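Local coordinates for protein OLD nuclease (Thermus scotoductus, PDB 6P74) that degrades linear or supercoiled double-stranded DNA as a metal-dependent 5'-to-3' exonuclease, nicks circular DNA, and carries a DNA-stimulated ATPase, at residues R39-V44 with T272-E277; L483-N488 with A497-T502; N365-A370 with G417-L422; D182-E187 with F219-P224; F55-D60 with F64-A69. All blocks are in the same frame, centred on the assembly; numbering follows the deposited sequence.

Contact 1: R39-V44 with T272-E277; sequences RAIDLV and TVIIEE
I41 lies over the tip of I274, whose CD1 comes up against CB of I41 at 3.7 Å and against CD1 of I41 at 4.1 Å. The modelled approach of I41 CG2 to the same methyl is closer than carbons can sit and is doubtful. I274 gets there with CG1 anti to the carbonyl carbon (chi1 -67°) and a fully extended end, so the methyl stands off the strand toward the helix. F137 of strand 135-138 and I306 of strand 304-308 pack on I274 from the same sheet, which buries this apolar patch.

One pair further on the contact turns ionic. R39 NH1 lies 3.2 Å from E276 OE1, a salt bridge that no hydrogen bond reinforces; the guanidinium and carboxylate planes stand 66° apart. R39 bends at both chi2 and chi3 to meet a straight glutamate chain (chi2 -178°). The other oxygen, E276 OE2, accepts from the backbone N of H140. R56 of the second subunit packs on E276, and its guanidinium comes close to that of R39, so one carboxylate borders two arginines from two chains.

R39 also borders T35, an inferred ATP-binding residue at the start of helix 34-45. Strand 272-276 is parallel to the P-loop strand 23-27, with strand 304-308 between them; it ends at E276, and E277 follows in the loop. The layout is that of a P-loop NTPase core, the helix after Walker A packed against a strand consistent with Walker B.

Contact 2: L483-N488 with A497-T502; sequences LGIGRN and AEILKT
The chain turns out of helix 479-483 through a Schellman motif at G484, which has left-handed helical backbone angles (phi 68°), is extended at I485 and G486, and then leads away from helix 493-501. The loop joins two helices of the Toprim domain, and the two backbones come nearest at L483 and I499, with CA atoms 6.8 Å apart.

I499 packs against the turn with both branches. Its CG2 lies 3.6 Å from L483 O and touches the CD2 methyl of the same leucine, while its CD1 also reaches L483 O and meets I485 CG1 at 3.7 Å. L483 CD2 is also pressed against L500 CD2, at 3.5 Å, and L512 packs on both leucines. I485 holds CG1 anti to its N (chi1 -158°), which lays CB, CG1 and CD1 alongside the I499 CD1 methyl.

No hydrogen bond crosses between the segments; the packing between them is apolar. The loop matters because it carries R487, probably the residue that stabilises the transition state or protonates the leaving group. R487 NH1 forms a salt bridge with E480, a ligand of the bound samarium ion.

On the carbonyl side of I499, its O takes two donors from one residue, T502 N at 2.9 Å and T502 OG1 at 2.7 Å, the hydroxyl lying in the carbonyl plane.

Contact 3: N365-A370 with G417-L422; sequences NEVLFA and GVCKAL
L368, whose CD2 methyl carries much of this contact, gives its backbone N to N365 O at 2.8 Å, one of the i to i-3 bonds of the 3-10 segment. N365 itself is tied down by its amide, which donates to P312 O and accepts from V317 N. V367 and L368 are therefore presented to helix 409-422 from a turn tied to P312 and V317.

V367 and L368 touch different parts of that helix. L368 keeps CG anti to the carbonyl carbon (chi1 -55°) and puts CD2 between two residues one helical turn apart, 3.6 Å from L422 CD1 and 4.2 Å from V418 CG1. Its side chain runs roughly at right angles to that of V418. V367 meets the residue after V418: CG1, anti to its backbone N, touches the sulfur of C419, with V367 CG1 and C419 SG 3.5 Å apart. V404 of strand 401-405 packs on V367, and L323 of the ATPase sheet touches both L368 and L422.

Helix 409-422 is the connection between the parallel strands 401-405 and 426-431, a beta-alpha-beta crossover of the Toprim fold, and 365-370 is the chain entering that fold from the ATPase domain. No hydrogen bond or charge pair links the two segments. The join between the domains here is a buried seam of methyls and one sulfur, held by shape, while the backbone N atoms of L368 and F369 bond within the turn.

Contact 4: D182-E187 with F219-P224; sequences DLLRTE and FGFADP
L184 and F221 approach from opposite directions, the leucine from the end of helix 170-184 and the ring from just past strand 217-220, in the dimerization domain. Strand residues F219 and G220 pair antiparallel with a strand of the second subunit, so the sheet runs on into that subunit beside this contact.

The leucine meets the ring at its rim: CD1 of L184 is 3.6 Å from F221 CE2 and close to the ring plane. L184 CG is anti to the carbonyl carbon, which carries CD1 across to the F221 ring. The F221 ring also meets that of Y177, planes at about 85°, and Y177 OH accepts from F221 N. F173 of the second subunit packs on L184.

R185 lies nearest F219. Its NH1 turns toward F219 O, which lies near the guanidinium plane but at 4.2 Å, beyond hydrogen-bonding distance. NH2 is the end that is held, forming salt bridges to E178 and, within the segment, to D182. R185 NH2 reaches D182 OD1 at 3.2 Å over an N-H...O angle of 161°, on the syn side of the carboxylate and 35° out of its plane.

Contact 5: F55-D60 with F64-A69; sequences FRIPQD and FDTTRA
F64 lays one face of its ring against the backbone of P58 and Q59, and this is the tight part of the contact. The CA of Q59 stands 3.8 Å from the centroid of the F64 ring, 29° off the normal, a CH-pi contact, and Q59 O comes within 3.3 Å of F64 CE1. At the base of the side chain, F64 CA points its hydrogen at P58 O, 3.6 Å away. The proline, preceded by a cis peptide, touches with its CB both the CB of F64 and the methyl of T66, with P58 CB and T66 CG2 at 3.6 Å.

The two segments are arms of one loop between helix 34-45 and strand 70-76. D65 heads an Asx turn, its OD1 accepting from T67 N, and R56 N donates to D60 OD2 at 2.8 Å. P58 packs on N30 of the second subunit, and Q59 and F64 both pack on G31 of that chain, an inferred ATP-binding residue.

Farther out the packing slackens. I57 CG2 is 4.4 Å from T66 CG2, and F101 lies against both residues. R68 NE sits 3.6 Å from D65 OD2, well off the guanidinium plane, a charge pairing with no N-H directed at the oxygen, while T67 is exposed to solvent.

Contacts 1 and 5 are neighbours in the ATPase domain: their centres lie about 20 Å apart and they touch through L43 CD1 and F55 CE2, at 3.9 Å. They also meet across the dimer, where R56 of contact 5 comes close to R39 of contact 1 in the other subunit, near the inferred ATP site. Contact 3, at the junction with the Toprim domain, has its centre about 24 Å from that of contact 1 and about 30 Å from that of contact 2. Contact 2, beside the nuclease metal site, is about 52 Å from contact 1 between centres. Contact 4, in the dimerization domain, lies about 77 Å from contact 2, centre to centre, on the opposite side of the chain's centre.

Contact 1: R39-V44 with T272-E277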
# COMPACT_ATOMS: atom_id res chain seq x y z
N ARG A 39 8.62 6.46 -0.56
CA ARG A 39 8.36 5.33 -1.45
C ARG A 39 9.04 5.51 -2.81
O ARG A 39 9.52 4.54 -3.41
CB ARG A 39 6.85 5.11 -1.63
CG ARG A 39 6.10 4.92 -0.31
CD ARG A 39 6.23 3.50 0.28
NE ARG A 39 4.92 2.83 0.32
CZ ARG A 39 4.02 2.98 1.29
NH1 ARG A 39 4.27 3.77 2.33
NH2 ARG A 39 2.86 2.33 1.22
N ALA A 40 9.12 6.76 -3.29
CA ALA A 40 9.78 7.01 -4.56
C ALA A 40 11.26 6.63 -4.50
O ALA A 40 11.79 6.04 -5.45
CB ALA A 40 9.63 8.48 -4.96
N ILE A 41 11.94 6.96 -3.40
CA ILE A 41 13.33 6.55 -3.25
C ILE A 41 13.42 5.03 -3.27
O ILE A 41 14.27 4.45 -3.95
CB ILE A 41 13.94 7.14 -1.96
CG1 ILE A 41 14.04 8.66 -2.06
CG2 ILE A 41 15.30 6.51 -1.67
CD1 ILE A 41 14.24 9.38 -0.69
N ASP A 42 12.50 4.37 -2.56
CA ASP A 42 12.57 2.92 -2.46
C ASP A 42 12.34 2.23 -3.80
O ASP A 42 12.86 1.13 -4.02
CB ASP A 42 11.56 2.41 -1.45
CG ASP A 42 11.79 0.98 -1.09
OD1 ASP A 42 12.86 0.71 -0.51
OD2 ASP A 42 10.93 0.12 -1.41
N LEU A 43 11.53 2.83 -4.68
CA LEU A 43 11.29 2.27 -6.01
C LEU A 43 12.58 2.14 -6.79
O LEU A 43 12.80 1.14 -7.48
CB LEU A 43 10.33 3.18 -6.78
CG LEU A 43 8.87 2.76 -6.79
CD1 LEU A 43 8.04 3.73 -7.60
CD2 LEU A 43 8.84 1.39 -7.39
N VAL A 44 13.44 3.16 -6.70
CA VAL A 44 14.67 3.18 -7.47
C VAL A 44 15.76 2.37 -6.79
O VAL A 44 16.55 1.68 -7.46
CB VAL A 44 15.10 4.64 -7.69
CG1 VAL A 44 16.30 4.70 -8.64
CG2 VAL A 44 13.93 5.42 -8.22
N THR A 272 22.92 4.17 3.35
CA THR A 272 21.71 4.97 3.45
C THR A 272 20.56 4.14 3.99
O THR A 272 20.24 3.08 3.45
CB THR A 272 21.32 5.57 2.10
OG1 THR A 272 22.36 6.47 1.68
CG2 THR A 272 19.99 6.35 2.25
N VAL A 273 19.91 4.67 5.02
CA VAL A 273 18.78 4.05 5.69
C VAL A 273 17.60 5.01 5.61
O VAL A 273 17.74 6.19 5.90
CB VAL A 273 19.09 3.72 7.16
CG1 VAL A 273 17.93 2.98 7.80
CG2 VAL A 273 20.38 2.92 7.28
N ILE A 274 16.45 4.49 5.23
CA ILE A 274 15.22 5.25 5.19
C ILE A 274 14.30 4.68 6.26
O ILE A 274 14.14 3.46 6.34
CB ILE A 274 14.59 5.18 3.80
CG1 ILE A 274 15.48 5.92 2.80
CG2 ILE A 274 13.17 5.72 3.83
CD1 ILE A 274 14.96 5.92 1.38
N ILE A 275 13.74 5.55 7.09
CA ILE A 275 12.86 5.08 8.16
C ILE A 275 11.55 5.82 8.09
O ILE A 275 11.51 7.06 8.04
CB ILE A 275 13.50 5.22 9.55
CG1 ILE A 275 14.85 4.52 9.56
CG2 ILE A 275 12.61 4.57 10.60
CD1 ILE A 275 15.62 4.69 10.82
N GLU A 276 10.47 5.06 8.02
CA GLU A 276 9.12 5.57 8.14
C GLU A 276 8.80 5.67 9.63
O GLU A 276 8.63 4.65 10.30
CB GLU A 276 8.18 4.61 7.42
CG GLU A 276 6.90 5.15 6.94
CD GLU A 276 6.06 4.06 6.31
OE1 GLU A 276 5.57 4.27 5.18
OE2 GLU A 276 5.91 2.97 6.94
N GLU A 277 8.77 6.91 10.18
CA GLU A 277 8.39 7.19 11.56
C GLU A 277 9.24 6.58 12.67
O GLU A 277 8.72 5.88 13.55
CB GLU A 277 6.94 6.79 11.81
CG GLU A 277 6.02 7.94 11.66
CD GLU A 277 5.25 7.88 10.38
OE1 GLU A 277 4.42 6.95 10.27
OE2 GLU A 277 5.48 8.75 9.51

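Contact 2: L483-N488 with A497-T502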
# COMPACT_ATOMS: atom_id res chain seq x y z
N LEU A 483 0.88 44.26 32.92
CA LEU A 483 0.06 43.53 33.87
C LEU A 483 0.10 44.11 35.28
O LEU A 483 -0.73 43.72 36.11
CB LEU A 483 0.47 42.05 33.95
CG LEU A 483 0.19 41.19 32.70
CD1 LEU A 483 0.77 39.79 32.89
CD2 LEU A 483 -1.30 41.15 32.32
N GLY A 484 1.04 45.02 35.57
CA GLY A 484 1.26 45.50 36.93
C GLY A 484 1.82 44.46 37.87
O GLY A 484 1.79 44.65 39.09
N ILE A 485 2.34 43.39 37.35
CA ILE A 485 2.71 42.22 38.12
C ILE A 485 4.14 42.38 38.61
O ILE A 485 5.00 42.93 37.90
CB ILE A 485 2.52 40.95 37.26
CG1 ILE A 485 2.35 39.69 38.11
CG2 ILE A 485 3.67 40.79 36.29
CD1 ILE A 485 1.86 38.51 37.29
N GLY A 486 4.40 41.94 39.84
CA GLY A 486 5.74 42.06 40.40
C GLY A 486 6.80 41.26 39.67
O GLY A 486 6.51 40.54 38.71
N ARG A 487 8.05 41.39 40.13
CA ARG A 487 9.11 40.56 39.58
C ARG A 487 9.01 39.14 40.12
O ARG A 487 9.13 38.17 39.36
CB ARG A 487 10.47 41.18 39.90
CG ARG A 487 11.67 40.58 39.17
CD ARG A 487 11.74 40.99 37.70
NE ARG A 487 10.99 40.08 36.82
CZ ARG A 487 11.22 39.93 35.52
NH1 ARG A 487 10.49 39.08 34.80
NH2 ARG A 487 12.19 40.61 34.92
N ASN A 488 8.77 39.00 41.43
CA ASN A 488 8.50 37.70 42.03
C ASN A 488 7.52 36.88 41.20
O ASN A 488 7.82 35.76 40.77
CB ASN A 488 7.96 37.89 43.45
CG ASN A 488 7.08 36.73 43.90
OD1 ASN A 488 5.88 36.67 43.60
ND2 ASN A 488 7.67 35.79 44.64
N ALA A 497 -3.10 34.61 35.69
CA ALA A 497 -4.47 34.34 35.29
C ALA A 497 -5.44 35.30 35.98
O ALA A 497 -6.36 35.82 35.34
CB ALA A 497 -4.84 32.89 35.61
N GLU A 498 -5.26 35.54 37.28
CA GLU A 498 -6.25 36.37 37.93
C GLU A 498 -6.14 37.82 37.49
O GLU A 498 -7.17 38.50 37.36
CB GLU A 498 -6.18 36.22 39.45
CG GLU A 498 -4.89 36.53 40.17
CD GLU A 498 -4.98 36.14 41.65
OE1 GLU A 498 -5.39 34.98 41.93
OE2 GLU A 498 -4.66 36.98 42.53
N ILE A 499 -4.94 38.31 37.19
CA ILE A 499 -4.84 39.64 36.58
C ILE A 499 -5.58 39.65 35.25
O ILE A 499 -6.46 40.49 35.02
CB ILE A 499 -3.38 40.06 36.41
CG1 ILE A 499 -2.78 40.42 37.78
CG2 ILE A 499 -3.28 41.23 35.47
CD1 ILE A 499 -1.25 40.51 37.76
N LEU A 500 -5.24 38.71 34.36
CA LEU A 500 -5.83 38.73 33.02
C LEU A 500 -7.33 38.52 33.05
O LEU A 500 -8.05 38.98 32.15
CB LEU A 500 -5.18 37.66 32.16
CG LEU A 500 -3.79 38.04 31.72
CD1 LEU A 500 -3.10 36.86 31.04
CD2 LEU A 500 -3.89 39.25 30.82
N LYS A 501 -7.83 37.81 34.06
CA LYS A 501 -9.27 37.62 34.15
C LYS A 501 -10.03 38.93 34.41
O LYS A 501 -11.23 38.98 34.15
CB LYS A 501 -9.60 36.58 35.23
CG LYS A 501 -9.31 35.12 34.83
CD LYS A 501 -9.71 34.13 35.93
CE LYS A 501 -9.26 32.72 35.59
NZ LYS A 501 -9.54 31.74 36.69
N THR A 502 -9.36 39.98 34.89
CA THR A 502 -10.06 41.26 35.09
C THR A 502 -10.01 42.16 33.86
O THR A 502 -10.65 43.22 33.87
CB THR A 502 -9.47 42.04 36.28
OG1 THR A 502 -8.13 42.44 35.97
CG2 THR A 502 -9.46 41.19 37.55

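Contact 3: N365-A370 with G417-L422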
# COMPACT_ATOMS: atom_id res chain seq x y z
N ASN A 365 10.12 22.44 19.08
CA ASN A 365 10.02 21.80 17.76
C ASN A 365 8.57 21.66 17.29
O ASN A 365 8.34 21.48 16.10
CB ASN A 365 10.71 20.43 17.78
CG ASN A 365 12.18 20.51 18.17
OD1 ASN A 365 12.86 21.51 17.90
ND2 ASN A 365 12.69 19.47 18.81
N GLU A 366 7.60 21.72 18.21
CA GLU A 366 6.19 21.72 17.83
C GLU A 366 5.88 22.73 16.73
O GLU A 366 4.92 22.55 15.97
CB GLU A 366 5.33 22.05 19.06
CG GLU A 366 5.42 21.02 20.18
CD GLU A 366 4.75 19.71 19.81
OE1 GLU A 366 4.00 19.68 18.80
OE2 GLU A 366 4.99 18.72 20.53
N VAL A 367 6.66 23.81 16.64
CA VAL A 367 6.44 24.76 15.56
C VAL A 367 6.38 24.06 14.22
O VAL A 367 5.70 24.52 13.31
CB VAL A 367 7.53 25.85 15.56
CG1 VAL A 367 7.03 27.06 14.85
CG2 VAL A 367 7.86 26.24 16.96
N LEU A 368 7.12 22.96 14.07
CA LEU A 368 7.21 22.31 12.77
C LEU A 368 5.95 21.53 12.42
O LEU A 368 5.80 21.13 11.27
CB LEU A 368 8.42 21.38 12.72
CG LEU A 368 9.74 22.04 13.07
CD1 LEU A 368 10.79 20.96 13.33
CD2 LEU A 368 10.18 22.98 11.97
N PHE A 369 5.04 21.33 13.37
CA PHE A 369 3.87 20.49 13.12
C PHE A 369 2.58 21.28 13.12
O PHE A 369 1.51 20.68 13.01
CB PHE A 369 3.83 19.36 14.15
CG PHE A 369 5.07 18.54 14.13
CD1 PHE A 369 5.31 17.68 13.08
CD2 PHE A 369 6.04 18.70 15.09
CE1 PHE A 369 6.46 16.94 13.03
CE2 PHE A 369 7.20 17.97 15.04
CZ PHE A 369 7.41 17.10 14.02
N ALA A 370 2.64 22.60 13.19
CA ALA A 370 1.48 23.43 13.43
C ALA A 370 1.03 24.10 12.15
O ALA A 370 1.82 24.31 11.22
CB ALA A 370 1.78 24.49 14.50
N GLY A 417 13.54 32.57 11.71
CA GLY A 417 14.30 32.21 10.52
C GLY A 417 13.93 30.84 9.97
O GLY A 417 13.84 30.66 8.76
N VAL A 418 13.68 29.89 10.85
CA VAL A 418 13.21 28.57 10.42
C VAL A 418 11.80 28.67 9.85
O VAL A 418 11.53 28.17 8.75
CB VAL A 418 13.30 27.58 11.59
CG1 VAL A 418 12.62 26.28 11.23
CG2 VAL A 418 14.75 27.34 11.95
N CYS A 419 10.88 29.32 10.57
CA CYS A 419 9.52 29.48 10.04
C CYS A 419 9.52 30.20 8.70
O CYS A 419 8.80 29.81 7.77
CB CYS A 419 8.64 30.26 11.03
SG CYS A 419 8.27 29.38 12.52
N LYS A 420 10.31 31.27 8.57
CA LYS A 420 10.39 31.95 7.29
C LYS A 420 10.89 31.00 6.21
O LYS A 420 10.27 30.86 5.15
CB LYS A 420 11.28 33.20 7.41
CG LYS A 420 10.50 34.49 7.16
CD LYS A 420 11.34 35.75 7.24
CE LYS A 420 12.78 35.56 6.78
NZ LYS A 420 13.62 36.79 6.97
N ALA A 421 11.99 30.28 6.48
CA ALA A 421 12.53 29.35 5.49
C ALA A 421 11.57 28.21 5.18
O ALA A 421 11.64 27.61 4.10
CB ALA A 421 13.88 28.79 5.96
N LEU A 422 10.67 27.88 6.10
CA LEU A 422 9.79 26.73 5.90
C LEU A 422 8.39 27.12 5.47
O LEU A 422 7.57 26.23 5.27
CB LEU A 422 9.70 25.87 7.16
CG LEU A 422 11.00 25.11 7.49
CD1 LEU A 422 10.81 24.11 8.65
CD2 LEU A 422 11.57 24.43 6.26

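Contact 4: D182-E187 with F219-P224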
# COMPACT_ATOMS: atom_id res chain seq x y z
N ASP A 182 15.41 -33.89 11.12
CA ASP A 182 14.93 -35.27 11.12
C ASP A 182 13.96 -35.54 12.26
O ASP A 182 13.08 -36.40 12.11
CB ASP A 182 16.11 -36.24 11.21
CG ASP A 182 16.91 -36.30 9.92
OD1 ASP A 182 16.36 -35.89 8.86
OD2 ASP A 182 18.08 -36.74 9.96
N LEU A 183 14.10 -34.84 13.39
CA LEU A 183 13.12 -35.00 14.47
C LEU A 183 11.75 -34.50 14.05
O LEU A 183 10.73 -34.95 14.59
CB LEU A 183 13.59 -34.25 15.72
CG LEU A 183 14.46 -35.00 16.72
CD1 LEU A 183 15.62 -35.68 16.03
CD2 LEU A 183 14.96 -34.00 17.75
N LEU A 184 11.71 -33.55 13.11
CA LEU A 184 10.44 -33.01 12.62
C LEU A 184 9.83 -33.87 11.53
O LEU A 184 8.60 -33.94 11.40
CB LEU A 184 10.64 -31.59 12.09
CG LEU A 184 11.18 -30.61 13.11
CD1 LEU A 184 11.08 -29.19 12.56
CD2 LEU A 184 10.44 -30.76 14.44
N ARG A 185 10.67 -34.54 10.73
CA ARG A 185 10.19 -35.17 9.50
C ARG A 185 9.60 -36.44 10.10
O ARG A 185 10.25 -37.48 10.25
CB ARG A 185 11.33 -35.25 8.50
CG ARG A 185 11.50 -33.90 7.78
CD ARG A 185 12.30 -34.01 6.51
NE ARG A 185 13.71 -34.14 6.84
CZ ARG A 185 14.62 -33.19 6.63
NH1 ARG A 185 14.25 -32.05 6.05
NH2 ARG A 185 15.88 -33.40 6.98
N THR A 186 8.31 -36.33 10.41
CA THR A 186 7.40 -37.46 10.60
C THR A 186 7.02 -38.02 9.23
O THR A 186 7.21 -37.36 8.21
CB THR A 186 6.15 -36.87 11.28
OG1 THR A 186 5.60 -35.85 10.44
CG2 THR A 186 6.47 -36.28 12.65
N GLU A 187 6.48 -39.24 9.20
CA GLU A 187 5.97 -39.79 7.95
C GLU A 187 4.92 -38.87 7.31
O GLU A 187 4.91 -38.69 6.09
CB GLU A 187 5.39 -41.18 8.19
CG GLU A 187 4.90 -41.86 6.92
CD GLU A 187 4.36 -43.28 7.17
OE1 GLU A 187 4.34 -43.70 8.36
OE2 GLU A 187 3.96 -43.96 6.18
N PHE A 219 10.83 -28.63 3.38
CA PHE A 219 10.68 -27.89 4.62
C PHE A 219 12.05 -27.59 5.24
O PHE A 219 13.06 -28.22 4.92
CB PHE A 219 9.83 -28.68 5.61
CG PHE A 219 8.36 -28.70 5.29
CD1 PHE A 219 7.66 -27.53 5.03
CD2 PHE A 219 7.66 -29.91 5.28
CE1 PHE A 219 6.29 -27.56 4.74
CE2 PHE A 219 6.30 -29.95 5.00
CZ PHE A 219 5.61 -28.78 4.74
N GLY A 220 12.06 -26.63 6.16
CA GLY A 220 13.26 -26.27 6.89
C GLY A 220 13.11 -24.89 7.49
O GLY A 220 12.12 -24.20 7.26
N PHE A 221 14.13 -24.50 8.28
CA PHE A 221 14.16 -23.13 8.78
C PHE A 221 15.50 -22.44 8.57
O PHE A 221 15.79 -21.45 9.25
CB PHE A 221 13.77 -23.04 10.26
CG PHE A 221 14.00 -24.28 11.01
CD1 PHE A 221 15.28 -24.63 11.41
CD2 PHE A 221 12.94 -25.10 11.34
CE1 PHE A 221 15.50 -25.80 12.11
CE2 PHE A 221 13.14 -26.27 12.04
CZ PHE A 221 14.43 -26.62 12.43
N ALA A 222 16.31 -22.92 7.63
CA ALA A 222 17.52 -22.18 7.32
C ALA A 222 18.17 -22.79 6.09
O ALA A 222 17.98 -23.97 5.81
CB ALA A 222 18.49 -22.14 8.51
N ASP A 223 18.92 -21.97 5.36
CA ASP A 223 19.87 -22.50 4.39
C ASP A 223 21.09 -22.94 5.19
O ASP A 223 21.82 -22.09 5.71
CB ASP A 223 20.24 -21.45 3.34
CG ASP A 223 21.05 -22.03 2.18
OD1 ASP A 223 21.92 -22.90 2.40
OD2 ASP A 223 20.81 -21.60 1.03
N PRO A 224 21.33 -24.25 5.33
CA PRO A 224 22.48 -24.69 6.14
C PRO A 224 23.81 -24.20 5.60
O PRO A 224 24.78 -24.10 6.37
CB PRO A 224 22.39 -26.22 6.11
CG PRO A 224 21.47 -26.53 4.96
CD PRO A 224 20.53 -25.37 4.82

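Contact 5: F55-D60 with F64-A69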
# COMPACT_ATOMS: atom_id res chain seq x y z
N PHE A 55 5.23 -0.87 -10.54
CA PHE A 55 4.22 0.18 -10.54
C PHE A 55 2.82 -0.41 -10.54
O PHE A 55 2.59 -1.52 -11.02
CB PHE A 55 4.39 1.09 -11.77
CG PHE A 55 5.62 1.94 -11.73
CD1 PHE A 55 6.84 1.46 -12.18
CD2 PHE A 55 5.56 3.24 -11.25
CE1 PHE A 55 7.98 2.26 -12.16
CE2 PHE A 55 6.69 4.05 -11.21
CZ PHE A 55 7.90 3.56 -11.67
N ARG A 56 1.88 0.36 -10.00
CA ARG A 56 0.46 0.12 -10.20
C ARG A 56 -0.03 1.08 -11.29
O ARG A 56 0.16 2.30 -11.18
CB ARG A 56 -0.32 0.32 -8.88
CG ARG A 56 0.23 -0.50 -7.70
CD ARG A 56 -0.65 -0.40 -6.46
NE ARG A 56 -1.34 -1.67 -6.18
CZ ARG A 56 -2.08 -1.91 -5.10
NH1 ARG A 56 -2.24 -0.98 -4.16
NH2 ARG A 56 -2.67 -3.10 -4.94
N ILE A 57 -0.62 0.53 -12.34
CA ILE A 57 -1.14 1.31 -13.46
C ILE A 57 -2.66 1.15 -13.46
O ILE A 57 -3.16 0.04 -13.68
CB ILE A 57 -0.55 0.85 -14.81
CG1 ILE A 57 0.96 1.08 -14.84
CG2 ILE A 57 -1.21 1.58 -15.96
CD1 ILE A 57 1.74 0.05 -14.07
N PRO A 58 -3.43 2.24 -13.28
CA PRO A 58 -2.94 3.62 -13.25
C PRO A 58 -2.71 4.24 -11.87
O PRO A 58 -2.33 5.42 -11.81
CB PRO A 58 -4.06 4.38 -13.98
CG PRO A 58 -5.33 3.51 -13.76
CD PRO A 58 -4.90 2.19 -13.17
N GLN A 59 -2.93 3.48 -10.80
CA GLN A 59 -2.86 3.97 -9.42
C GLN A 59 -1.69 4.92 -9.14
O GLN A 59 -1.81 5.85 -8.35
CB GLN A 59 -2.80 2.79 -8.44
CG GLN A 59 -4.11 2.02 -8.25
CD GLN A 59 -4.17 0.69 -9.03
OE1 GLN A 59 -3.73 0.61 -10.19
NE2 GLN A 59 -4.70 -0.35 -8.40
N ASP A 60 -0.54 4.69 -9.77
CA ASP A 60 0.67 5.42 -9.42
C ASP A 60 0.87 6.70 -10.22
O ASP A 60 1.75 7.50 -9.88
CB ASP A 60 1.89 4.51 -9.56
CG ASP A 60 2.00 3.50 -8.41
OD1 ASP A 60 1.30 3.68 -7.39
OD2 ASP A 60 2.80 2.54 -8.53
N PHE A 64 -4.44 9.34 -11.86
CA PHE A 64 -4.55 8.11 -12.65
C PHE A 64 -4.47 8.43 -14.15
O PHE A 64 -5.16 7.82 -14.97
CB PHE A 64 -5.84 7.33 -12.33
CG PHE A 64 -5.88 6.70 -10.94
CD1 PHE A 64 -4.93 6.99 -9.97
CD2 PHE A 64 -6.90 5.80 -10.61
CE1 PHE A 64 -5.00 6.41 -8.70
CE2 PHE A 64 -6.97 5.21 -9.35
CZ PHE A 64 -6.02 5.52 -8.40
N ASP A 65 -3.62 9.39 -14.50
CA ASP A 65 -3.59 9.97 -15.85
C ASP A 65 -3.08 8.99 -16.91
O ASP A 65 -3.85 8.54 -17.77
CB ASP A 65 -2.73 11.23 -15.86
CG ASP A 65 -3.12 12.19 -16.96
OD1 ASP A 65 -3.19 11.75 -18.13
OD2 ASP A 65 -3.36 13.38 -16.67
N THR A 66 -1.79 8.66 -16.87
CA THR A 66 -1.05 7.77 -17.76
C THR A 66 -0.73 8.41 -19.12
O THR A 66 0.05 7.84 -19.87
CB THR A 66 -1.72 6.40 -18.01
OG1 THR A 66 -2.78 6.51 -18.98
CG2 THR A 66 -2.24 5.80 -16.70
N THR A 67 -1.31 9.56 -19.46
CA THR A 67 -0.75 10.36 -20.55
C THR A 67 0.45 11.16 -20.09
O THR A 67 1.07 11.84 -20.92
CB THR A 67 -1.79 11.31 -21.12
OG1 THR A 67 -2.89 10.56 -21.65
CG2 THR A 67 -1.18 12.19 -22.20
N ARG A 68 0.77 11.12 -18.81
CA ARG A 68 1.96 11.73 -18.25
C ARG A 68 2.95 10.65 -17.85
O ARG A 68 2.56 9.54 -17.47
CB ARG A 68 1.62 12.59 -17.04
CG ARG A 68 0.64 13.69 -17.31
CD ARG A 68 0.34 14.40 -16.02
NE ARG A 68 -0.53 15.54 -16.21
CZ ARG A 68 -0.82 16.41 -15.25
NH1 ARG A 68 -0.28 16.25 -14.05
NH2 ARG A 68 -1.63 17.44 -15.49
N ALA A 69 4.23 10.98 -17.92
CA ALA A 69 5.27 10.03 -17.59
C ALA A 69 5.69 10.21 -16.14
O ALA A 69 6.01 11.33 -15.72
CB ALA A 69 6.48 10.19 -18.52